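Local coordinates for exopolygalacturonase (Yersinia enterocolitica, PDB 2UVF), which hydrolyses polygalacturonate, the backbone of pectin, from the chain end as a family 28 glycoside hydrolase, probably releasing digalacturonic acid, at residues A91-D96 and D284-S289; K174-A179 and G199-K204; T470-G475 and Y501-A506. All coordinates share one frame; numbering follows the deposited sequence.

Contact 1. Residues A91-D96 and D284-S289; sequences AKPYID and DELGRS. With SO4 (sulfate ion), chain G.
A very short hydrogen bond, 2.4 Å, between Tyr94 OH and Asp284 OD2 marks this contact. The two side chains meet tip to tip, with ring and carboxylate planes 85° apart. The same phenol oxygen, Tyr94 OH, lies 2.6 Å from O2 of a sulfate, probably from the crystallisation liquor. Arg288 NH1 donates to sulfate O2, at 3.2 Å, and may help balance the negative charge gathered here. The other carboxylate oxygen, Asp284 OD1, accepts from Leu286 N (2.9 Å) in an Asx turn and from Arg288 N (3.0 Å). Both donors come from above the carboxylate plane. They fix the carboxylate against its own type I turn, Asp284 to Gly287, while OD2 meets the tyrosine. Leu286 covers one ring face: its CD2 sits 3.4 Å from the Tyr94 ring centroid, 8° off the normal, a CH-pi contact. Glu285 OE2 lies at the ring edge and is hydrogen-bonded to Tyr430 OH. The contact joins helix 92-100 of the fibronectin type III domain to the loop between strands 280-283 and 289-293, with Phe397 and Tyr430 from strands 397-399 and 430-431 also meeting the Tyr94 ring.

Contact 2. Residues K174-A179 and G199-K204; sequences KAIQQA and GALWLK
Helix 173-181 packs here against strand 194-202 near the N-terminal end of the right-handed parallel beta-helix, the fold of the pectate lyase-like families. A helix covering this end of the coil is a familiar feature of polygalacturonases. The two backbones come closest at Gln177 and Leu201, whose CA atoms are 6.2 Å apart.

The apolar part is carried by Ile176 and Leu201, both buried. Their side chains cross at about a right angle. In Ile176, CG2 is anti to the backbone N and beside the carbonyl carbon, which brings this methyl to the strand. It touches both ends of the leucine fork: Ile176 CG2 is 3.6 Å from Leu201 CD2 and equally far from Leu201 CD1. Leu217 of strand 215-219 packs against both residues, so the pair belongs to the apolar interior between the helix and the next turn of the coil.

Polar links outside this pair tie the same elements together. Gly199 N donates to Thr173 OG1 of the helix, and Lys204 NZ donates to Ile180 O near its other end. On the strand side, Leu201 bonds through its backbone to Leu244, and its carbonyl oxygen also accepts from Asn246 ND2.

The mixed part lies at the more exposed border, where Gln177 reaches over to Trp202. Its CG is anti to the backbone N (chi1 -161°), and the chain then bends at chi2 (72°). This bend swings the amide to the edge of the indole, with the two planes 35° apart. The amide carbon, Gln177 CD, sits 3.8 Å from Trp202 N and 4.1 Å from Trp202 CD1.

Contact 3. Residues T470-G475 and Y501-A506; sequences TSTIGG and YADSNA
The two loops run close together where they leave paired strands: the CA atoms of Ser471 and Tyr501 are 4.3 Å apart, and the backbone of Ser471 bonds to Asp500. Ser471 turns its side chain across the gap. Its OG is anti to the backbone N (chi1 -178°) and meets the edge of the tyrosine ring, in the ring plane, with Ser471 OG 3.2 Å from Tyr501 CD1. Ser471 CB rests on the tyrosine backbone, 3.3 Å from Tyr501 CA. A weak hydrogen bond runs from Ser471 OG to Asp503 OD2 (3.4 Å), though the position of that oxygen is less sure.

Thr472 divides its branches. With chi1 at 54°, OG1 turns back within its own loop to share a hydrogen bond with Thr470 OG1 (3.1 Å). CG2 faces the other loop. It packs tightly on alanine, with Thr472 CG2 3.4 Å from Ala502 CB, and Thr472 CG2 also lies 3.0 Å from Asp503 OD1. Tyr501 is packed in addition against Asp544 and Asn547. Such loops between successive strands, stacked on neighbouring turns, are typical of a parallel beta-helix. Here they lie on the side of the coil that carries the bound galacturonate.

The three contacts are well apart on one chain. Contact 1 joins the fibronectin type III domain to the coil, contact 2 lies near the coil's N-terminal end, and contact 3 links two of its loops. Contact 2 falls in the chain between the two segments of contact 1, yet their centres are 34 Å apart. Contact 3 is 42 Å from each of the others, centre to centre, and lies across the chain's centre from contact 1. Contact 3 lies in the neighbourhood of the substrate pocket: the side chain of Thr472 is about 11 Å from a bound galacturonate. Lys468, which lines that pocket, is two residues before segment 470-475.

Contact 1. Residues A91-D96 and D284-S289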
# COMPACT_ATOMS: atom_id res chain seq x y z
N ALA A 91 10.46 8.80 0.79
CA ALA A 91 10.32 8.32 2.16
C ALA A 91 11.53 8.61 3.05
O ALA A 91 11.38 8.88 4.24
CB ALA A 91 10.03 6.84 2.18
N LYS A 92 12.72 8.54 2.47
CA LYS A 92 13.98 8.55 3.21
C LYS A 92 14.28 9.77 4.07
O LYS A 92 14.72 9.60 5.19
CB LYS A 92 15.17 8.24 2.28
CG LYS A 92 16.52 8.14 2.98
CD LYS A 92 16.55 7.09 4.07
CE LYS A 92 17.98 6.68 4.40
NZ LYS A 92 18.91 7.75 3.98
N PRO A 93 14.06 11.01 3.57
CA PRO A 93 14.23 12.13 4.51
C PRO A 93 13.31 12.05 5.76
O PRO A 93 13.71 12.50 6.85
CB PRO A 93 13.90 13.36 3.67
CG PRO A 93 13.14 12.85 2.50
CD PRO A 93 13.71 11.50 2.21
N TYR A 94 12.11 11.49 5.59
CA TYR A 94 11.19 11.24 6.71
C TYR A 94 11.69 10.14 7.62
O TYR A 94 11.56 10.24 8.82
CB TYR A 94 9.79 10.92 6.19
CG TYR A 94 9.07 12.15 5.69
CD1 TYR A 94 8.31 12.95 6.55
CD2 TYR A 94 9.17 12.52 4.36
CE1 TYR A 94 7.67 14.09 6.08
CE2 TYR A 94 8.55 13.67 3.88
CZ TYR A 94 7.79 14.44 4.73
OH TYR A 94 7.18 15.57 4.21
N ILE A 95 12.25 9.09 7.05
CA ILE A 95 12.83 8.01 7.83
C ILE A 95 14.01 8.49 8.66
O ILE A 95 14.16 8.11 9.83
CB ILE A 95 13.25 6.80 6.91
CG1 ILE A 95 12.00 6.15 6.31
CG2 ILE A 95 14.18 5.80 7.69
CD1 ILE A 95 12.25 5.41 5.02
N ASP A 96 14.85 9.35 8.09
CA ASP A 96 16.00 9.83 8.85
C ASP A 96 15.56 10.70 10.00
O ASP A 96 16.06 10.58 11.11
CB ASP A 96 16.91 10.64 7.98
CG ASP A 96 17.75 9.81 7.07
OD1 ASP A 96 17.72 8.56 7.10
OD2 ASP A 96 18.44 10.43 6.29
N ASP A 284 4.11 19.75 8.02
CA ASP A 284 4.52 18.44 8.59
C ASP A 284 5.81 18.46 9.42
O ASP A 284 6.35 19.53 9.70
CB ASP A 284 4.46 17.28 7.56
CG ASP A 284 5.66 17.23 6.61
OD1 ASP A 284 6.75 17.79 6.91
OD2 ASP A 284 5.52 16.57 5.55
N GLU A 285 6.26 17.29 9.85
CA GLU A 285 7.39 17.13 10.79
C GLU A 285 8.77 17.45 10.16
O GLU A 285 9.75 17.70 10.87
CB GLU A 285 7.37 15.72 11.44
CG GLU A 285 7.45 14.53 10.46
CD GLU A 285 6.09 14.07 9.91
OE1 GLU A 285 5.09 14.82 10.07
OE2 GLU A 285 6.02 12.96 9.34
N LEU A 286 8.83 17.42 8.83
CA LEU A 286 9.95 17.98 8.07
C LEU A 286 9.78 19.47 7.75
O LEU A 286 10.67 20.09 7.15
CB LEU A 286 10.12 17.19 6.77
CG LEU A 286 11.33 16.27 6.64
CD1 LEU A 286 11.61 15.58 7.90
CD2 LEU A 286 11.15 15.31 5.51
N GLY A 287 8.63 20.02 8.13
CA GLY A 287 8.27 21.39 7.82
C GLY A 287 7.76 21.56 6.41
O GLY A 287 7.76 22.65 5.88
N ARG A 288 7.34 20.46 5.78
CA ARG A 288 6.78 20.50 4.43
C ARG A 288 5.28 20.67 4.55
O ARG A 288 4.71 20.39 5.60
CB ARG A 288 7.14 19.22 3.67
CG ARG A 288 8.66 19.02 3.51
CD ARG A 288 8.92 17.98 2.48
NE ARG A 288 10.32 17.62 2.44
CZ ARG A 288 10.80 16.58 1.77
NH1 ARG A 288 9.96 15.79 1.10
NH2 ARG A 288 12.10 16.32 1.77
N SER A 289 4.63 21.16 3.50
CA SER A 289 3.18 21.33 3.54
C SER A 289 2.45 20.04 3.13
O SER A 289 2.81 19.42 2.12
CB SER A 289 2.77 22.48 2.62
OG SER A 289 2.50 21.97 1.32
S SO4 G . 6.12 14.53 1.04
O1 SO4 G . 6.87 14.15 -0.16
O2 SO4 G . 6.76 15.69 1.64
O3 SO4 G . 4.72 14.86 0.75
O4 SO4 G . 6.13 13.40 1.95

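Contact 2. Residues K174-A179 and G199-K204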
# COMPACT_ATOMS: atom_id res chain seq x y z
N LYS A 174 -10.75 13.59 -24.10
CA LYS A 174 -10.64 13.24 -25.52
C LYS A 174 -9.22 13.39 -26.07
O LYS A 174 -8.72 12.49 -26.75
CB LYS A 174 -11.63 14.06 -26.35
CG LYS A 174 -12.28 13.25 -27.47
CD LYS A 174 -13.72 13.69 -27.73
CE LYS A 174 -14.62 12.49 -28.04
NZ LYS A 174 -14.94 11.71 -26.80
N ALA A 175 -8.58 14.51 -25.76
CA ALA A 175 -7.18 14.74 -26.11
C ALA A 175 -6.27 13.65 -25.53
O ALA A 175 -5.51 13.01 -26.27
CB ALA A 175 -6.74 16.11 -25.64
N ILE A 176 -6.36 13.44 -24.22
CA ILE A 176 -5.55 12.43 -23.51
C ILE A 176 -5.83 11.01 -24.01
O ILE A 176 -4.91 10.23 -24.22
CB ILE A 176 -5.72 12.52 -21.96
CG1 ILE A 176 -5.21 13.88 -21.45
CG2 ILE A 176 -4.96 11.39 -21.26
CD1 ILE A 176 -5.84 14.34 -20.16
N GLN A 177 -7.11 10.69 -24.20
CA GLN A 177 -7.51 9.39 -24.75
C GLN A 177 -7.00 9.20 -26.16
O GLN A 177 -6.51 8.12 -26.50
CB GLN A 177 -9.03 9.24 -24.73
CG GLN A 177 -9.49 7.81 -24.83
CD GLN A 177 -9.21 7.05 -23.56
OE1 GLN A 177 -8.33 6.18 -23.52
NE2 GLN A 177 -9.95 7.39 -22.50
N GLN A 178 -7.11 10.24 -26.98
CA GLN A 178 -6.58 10.28 -28.34
C GLN A 178 -5.10 9.91 -28.32
O GLN A 178 -4.65 9.06 -29.11
CB GLN A 178 -6.78 11.67 -28.95
CG GLN A 178 -7.49 11.72 -30.29
CD GLN A 178 -8.63 12.73 -30.30
OE1 GLN A 178 -9.79 12.35 -30.14
NE2 GLN A 178 -8.30 14.01 -30.45
N ALA A 179 -4.35 10.53 -27.40
CA ALA A 179 -2.91 10.28 -27.24
C ALA A 179 -2.57 8.85 -26.84
O ALA A 179 -1.64 8.26 -27.39
CB ALA A 179 -2.28 11.29 -26.27
N GLY A 199 -11.75 13.33 -17.46
CA GLY A 199 -12.64 12.28 -16.94
C GLY A 199 -11.92 10.96 -17.01
O GLY A 199 -10.71 10.91 -17.24
N ALA A 200 -12.66 9.87 -16.84
CA ALA A 200 -12.07 8.53 -16.90
C ALA A 200 -11.28 8.30 -18.17
O ALA A 200 -11.74 8.61 -19.25
CB ALA A 200 -13.13 7.44 -16.73
N LEU A 201 -10.07 7.76 -18.02
CA LEU A 201 -9.21 7.42 -19.14
C LEU A 201 -8.97 5.92 -19.08
O LEU A 201 -9.10 5.32 -18.02
CB LEU A 201 -7.87 8.17 -19.06
CG LEU A 201 -7.89 9.69 -18.87
CD1 LEU A 201 -6.58 10.18 -18.26
CD2 LEU A 201 -8.22 10.45 -20.17
N TRP A 202 -8.63 5.31 -20.21
CA TRP A 202 -8.55 3.86 -20.30
C TRP A 202 -7.22 3.49 -20.92
O TRP A 202 -6.93 3.84 -22.07
CB TRP A 202 -9.73 3.31 -21.13
CG TRP A 202 -11.06 3.80 -20.65
CD1 TRP A 202 -11.66 4.99 -20.98
CD2 TRP A 202 -11.94 3.14 -19.74
NE1 TRP A 202 -12.87 5.11 -20.32
CE2 TRP A 202 -13.06 3.99 -19.55
CE3 TRP A 202 -11.90 1.92 -19.06
CZ2 TRP A 202 -14.14 3.65 -18.71
CZ3 TRP A 202 -12.97 1.58 -18.22
CH2 TRP A 202 -14.08 2.45 -18.07
N LEU A 203 -6.39 2.81 -20.13
CA LEU A 203 -5.05 2.47 -20.55
C LEU A 203 -5.08 1.19 -21.35
O LEU A 203 -6.11 0.50 -21.42
CB LEU A 203 -4.11 2.32 -19.34
CG LEU A 203 -3.87 3.51 -18.40
CD1 LEU A 203 -2.92 3.13 -17.31
CD2 LEU A 203 -3.34 4.73 -19.13
N LYS A 204 -3.95 0.86 -21.96
CA LYS A 204 -3.82 -0.37 -22.71
C LYS A 204 -2.43 -0.93 -22.47
O LYS A 204 -1.54 -0.22 -21.97
CB LYS A 204 -4.05 -0.15 -24.20
CG LYS A 204 -3.13 0.89 -24.85
CD LYS A 204 -2.66 0.37 -26.19
CE LYS A 204 -2.03 1.46 -27.03
NZ LYS A 204 -3.08 2.17 -27.83

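Contact 3. Residues T470-G475 and Y501-A506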
# COMPACT_ATOMS: atom_id res chain seq x y z
N THR A 470 -14.46 -11.54 9.40
CA THR A 470 -15.58 -12.16 10.13
C THR A 470 -15.69 -13.63 9.71
O THR A 470 -15.10 -14.03 8.70
CB THR A 470 -16.96 -11.42 9.99
OG1 THR A 470 -17.48 -11.56 8.65
CG2 THR A 470 -16.86 -9.93 10.34
N SER A 471 -16.43 -14.42 10.49
CA SER A 471 -16.65 -15.83 10.20
C SER A 471 -17.40 -16.09 8.89
O SER A 471 -17.16 -17.09 8.21
CB SER A 471 -17.38 -16.50 11.37
OG SER A 471 -17.58 -17.89 11.14
N THR A 472 -18.31 -15.17 8.52
CA THR A 472 -19.05 -15.28 7.25
C THR A 472 -18.20 -15.04 6.00
O THR A 472 -18.50 -15.60 4.94
CB THR A 472 -20.32 -14.38 7.20
OG1 THR A 472 -19.99 -13.02 7.51
CG2 THR A 472 -21.38 -14.89 8.18
N ILE A 473 -17.15 -14.22 6.11
CA ILE A 473 -16.25 -13.95 4.97
C ILE A 473 -15.40 -15.18 4.60
O ILE A 473 -15.08 -15.40 3.42
CB ILE A 473 -15.38 -12.69 5.21
CG1 ILE A 473 -16.26 -11.44 5.13
CG2 ILE A 473 -14.27 -12.59 4.16
CD1 ILE A 473 -15.73 -10.24 5.86
N GLY A 474 -15.04 -15.98 5.60
CA GLY A 474 -14.25 -17.17 5.37
C GLY A 474 -12.82 -16.82 4.99
O GLY A 474 -12.41 -15.66 5.09
N GLY A 475 -12.08 -17.83 4.55
CA GLY A 475 -10.66 -17.66 4.23
C GLY A 475 -9.87 -17.23 5.45
O GLY A 475 -9.93 -17.86 6.51
N TYR A 501 -17.26 -13.80 14.48
CA TYR A 501 -18.23 -14.87 14.12
C TYR A 501 -19.69 -14.48 14.16
O TYR A 501 -20.14 -13.90 15.13
CB TYR A 501 -18.07 -16.12 15.00
CG TYR A 501 -19.22 -17.16 14.91
CD1 TYR A 501 -19.29 -18.07 13.87
CD2 TYR A 501 -20.22 -17.23 15.86
CE1 TYR A 501 -20.30 -18.99 13.77
CE2 TYR A 501 -21.23 -18.16 15.77
CZ TYR A 501 -21.27 -19.04 14.72
OH TYR A 501 -22.26 -19.98 14.61
N ALA A 502 -20.44 -14.84 13.12
CA ALA A 502 -21.75 -14.22 12.86
C ALA A 502 -22.93 -15.07 13.29
O ALA A 502 -22.99 -15.57 14.41
CB ALA A 502 -21.89 -13.89 11.43
N ASP A 503 -23.88 -15.23 12.37
CA ASP A 503 -23.58 -15.90 11.13
C ASP A 503 -24.80 -15.86 10.22
O ASP A 503 -24.73 -15.46 9.08
CB ASP A 503 -23.14 -17.34 11.42
CG ASP A 503 -21.88 -17.76 10.65
OD1 ASP A 503 -21.87 -17.63 9.40
OD2 ASP A 503 -20.94 -18.26 11.30
N SER A 504 -25.93 -16.25 10.78
CA SER A 504 -27.25 -16.31 10.12
C SER A 504 -28.47 -16.31 11.08
O SER A 504 -29.12 -17.35 11.24
CB SER A 504 -27.33 -17.45 9.08
OG SER A 504 -27.47 -18.73 9.69
N ASN A 505 -28.83 -15.18 11.71
CA ASN A 505 -28.18 -13.85 11.59
C ASN A 505 -27.83 -13.43 10.14
O ASN A 505 -26.70 -13.04 9.83
CB ASN A 505 -26.98 -13.74 12.56
CG ASN A 505 -27.30 -14.29 13.96
OD1 ASN A 505 -26.68 -15.25 14.43
ND2 ASN A 505 -28.30 -13.69 14.63
N ALA A 506 -28.86 -13.49 9.29
CA ALA A 506 -28.70 -13.66 7.83
C ALA A 506 -28.08 -12.51 7.01
O ALA A 506 -27.75 -12.73 5.84
CB ALA A 506 -30.05 -14.08 7.20